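Local coordinates for protein farnesyl pyrophosphate synthase (Pseudomonas aeruginosa, PDB 3ZMB) that probably condenses isopentenyl diphosphate with geranyl diphosphate to make farnesyl diphosphate, as a polyprenyl synthetase, at residues A184-S189 against R210-I215. Sequence-based numbering, arbitrary orientation.
Sequences ALIEAS and RYAEAI. With 6H6 (3-(2-oxo-1,3-benzoxazol-3(2H)-yl)propanoic acid), chain D.
Glu187 and Ala212 bring segments 184-189 and 210-215 closest, with CA atoms 5.1 Å apart. Traced outward, Glu187 CB lies 4.1 Å from Ala212 CB, and CG settles closer against the same methyl at 3.6 Å. A bend in the chain at chi2 (149°) then swings the carboxylate across the Glu213 side chain, Glu187 OE2 coming within 3.8 Å of Glu213 CG. No direct hydrogen bond joins the two segments; two waters bridge them. One donates to Glu187 OE2 and Ala212 O, the other to Glu187 OE1 and Glu213 OE2. The carboxylate planes stand 89° apart, and the second water, donating to both, probably eases the repulsion between Glu187 OE1 and Glu213 OE2, 4.5 Å apart. The hosts are helices 171-196 and 202-227 of the all-helical prenyltransferase fold of the terpene synthase clan, joined by a short connection; the segment axes run roughly antiparallel, at 143° and 8.7 Å at closest approach. Deeper in, Ile186 splits its branches: CG2, anti to the backbone N, faces Ala212 O and Ile215 CD1, while CD1 turns to the benzo ring of the bound benzoxazolone acid. Leu51 of helix 47-58 touches both isoleucines, and Arg48 NH1 of that helix is hydrogen-bonded to the ligand.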
# COMPACT_ATOMS: atom_id res chain seq x y z
N ALA A 184 -9.25 -11.49 -7.32
CA ALA A 184 -7.82 -11.26 -7.38
C ALA A 184 -7.16 -11.54 -6.04
O ALA A 184 -6.05 -12.16 -5.99
CB ALA A 184 -7.50 -9.81 -7.84
N LEU A 185 -7.79 -11.09 -4.97
CA LEU A 185 -7.16 -11.24 -3.66
C LEU A 185 -7.29 -12.68 -3.16
O LEU A 185 -6.39 -13.17 -2.46
CB LEU A 185 -7.77 -10.29 -2.65
CG LEU A 185 -7.12 -10.18 -1.29
CD1 LEU A 185 -5.64 -9.88 -1.33
CD2 LEU A 185 -7.83 -9.21 -0.37
N ILE A 186 -8.44 -13.30 -3.42
CA ILE A 186 -8.59 -14.75 -3.15
C ILE A 186 -7.50 -15.58 -3.82
O ILE A 186 -6.86 -16.45 -3.20
CB ILE A 186 -10.01 -15.21 -3.51
CG1 ILE A 186 -10.98 -14.66 -2.44
CG2 ILE A 186 -10.12 -16.74 -3.60
CD1 ILE A 186 -12.38 -14.63 -2.89
N GLU A 187 -7.29 -15.30 -5.09
CA GLU A 187 -6.25 -15.95 -5.88
C GLU A 187 -4.85 -15.65 -5.37
O GLU A 187 -3.95 -16.54 -5.31
CB GLU A 187 -6.38 -15.55 -7.35
CG GLU A 187 -7.66 -16.14 -7.96
CD GLU A 187 -8.30 -15.30 -9.07
OE1 GLU A 187 -7.52 -14.85 -9.92
OE2 GLU A 187 -9.59 -15.21 -9.12
N ALA A 188 -4.64 -14.43 -4.94
CA ALA A 188 -3.31 -14.10 -4.39
C ALA A 188 -3.08 -14.81 -3.05
O ALA A 188 -1.94 -15.04 -2.68
CB ALA A 188 -3.19 -12.61 -4.21
N SER A 189 -4.13 -15.02 -2.27
CA SER A 189 -4.01 -15.68 -0.98
C SER A 189 -3.49 -17.09 -1.21
O SER A 189 -2.59 -17.56 -0.52
CB SER A 189 -5.36 -15.73 -0.30
OG SER A 189 -5.78 -14.39 -0.07
N ARG A 210 -6.57 -22.13 -10.75
CA ARG A 210 -7.88 -22.59 -11.25
C ARG A 210 -8.83 -22.89 -10.09
O ARG A 210 -9.99 -22.55 -10.11
CB ARG A 210 -7.72 -23.85 -12.09
CG ARG A 210 -7.10 -23.59 -13.45
CD ARG A 210 -7.40 -24.79 -14.39
NE ARG A 210 -6.72 -26.01 -14.00
CZ ARG A 210 -5.42 -26.21 -14.19
NH1 ARG A 210 -4.64 -25.28 -14.77
NH2 ARG A 210 -4.87 -27.34 -13.81
N TYR A 211 -8.28 -23.51 -9.08
CA TYR A 211 -8.99 -23.72 -7.85
C TYR A 211 -9.58 -22.41 -7.31
O TYR A 211 -10.81 -22.31 -7.05
CB TYR A 211 -8.10 -24.45 -6.82
CG TYR A 211 -8.73 -24.49 -5.44
CD1 TYR A 211 -9.63 -25.54 -5.08
CD2 TYR A 211 -8.52 -23.45 -4.54
CE1 TYR A 211 -10.23 -25.52 -3.86
CE2 TYR A 211 -9.13 -23.44 -3.29
CZ TYR A 211 -9.99 -24.45 -2.95
OH TYR A 211 -10.54 -24.43 -1.71
N ALA A 212 -8.73 -21.42 -7.15
CA ALA A 212 -9.09 -20.12 -6.54
C ALA A 212 -10.12 -19.36 -7.34
O ALA A 212 -11.05 -18.82 -6.80
CB ALA A 212 -7.81 -19.29 -6.30
N GLU A 213 -9.99 -19.41 -8.67
CA GLU A 213 -10.93 -18.76 -9.56
C GLU A 213 -12.31 -19.34 -9.34
O GLU A 213 -13.30 -18.61 -9.22
CB GLU A 213 -10.52 -18.96 -11.02
CG GLU A 213 -9.24 -18.24 -11.38
CD GLU A 213 -8.60 -18.64 -12.74
OE1 GLU A 213 -8.80 -19.75 -13.28
OE2 GLU A 213 -7.78 -17.89 -13.21
N ALA A 214 -12.33 -20.68 -9.24
CA ALA A 214 -13.55 -21.47 -9.11
C ALA A 214 -14.22 -21.20 -7.77
O ALA A 214 -15.41 -20.90 -7.73
CB ALA A 214 -13.27 -22.94 -9.29
N ILE A 215 -13.50 -21.28 -6.67
CA ILE A 215 -14.16 -21.04 -5.40
C ILE A 215 -14.60 -19.59 -5.21
O ILE A 215 -15.59 -19.34 -4.55
CB ILE A 215 -13.36 -21.49 -4.17
CG1 ILE A 215 -12.01 -20.83 -4.09
CG2 ILE A 215 -13.15 -22.97 -4.23
CD1 ILE A 215 -11.71 -20.50 -2.64
O 6H6 D . -14.92 -12.22 2.96
N1 6H6 D . -16.26 -15.79 1.92
O1 6H6 D . -16.90 -16.94 3.80
C2 6H6 D . -16.39 -16.91 2.67
O2 6H6 D . -15.84 -18.01 2.02
C3 6H6 D . -15.40 -17.50 0.82
C4 6H6 D . -14.78 -18.12 -0.25
C5 6H6 D . -14.43 -17.38 -1.35
C6 6H6 D . -14.70 -16.02 -1.36
C7 6H6 D . -15.30 -15.36 -0.31
C8 6H6 D . -15.65 -16.12 0.78
C9 6H6 D . -16.70 -14.39 2.23
C10 6H6 D . -16.42 -13.91 3.64
C11 6H6 D . -15.11 -13.14 3.73
OXT 6H6 D . -14.33 -13.47 4.61
O HOH W 1 -11.55 -16.19 -7.28
O HOH W 2 -8.54 -15.22 -12.63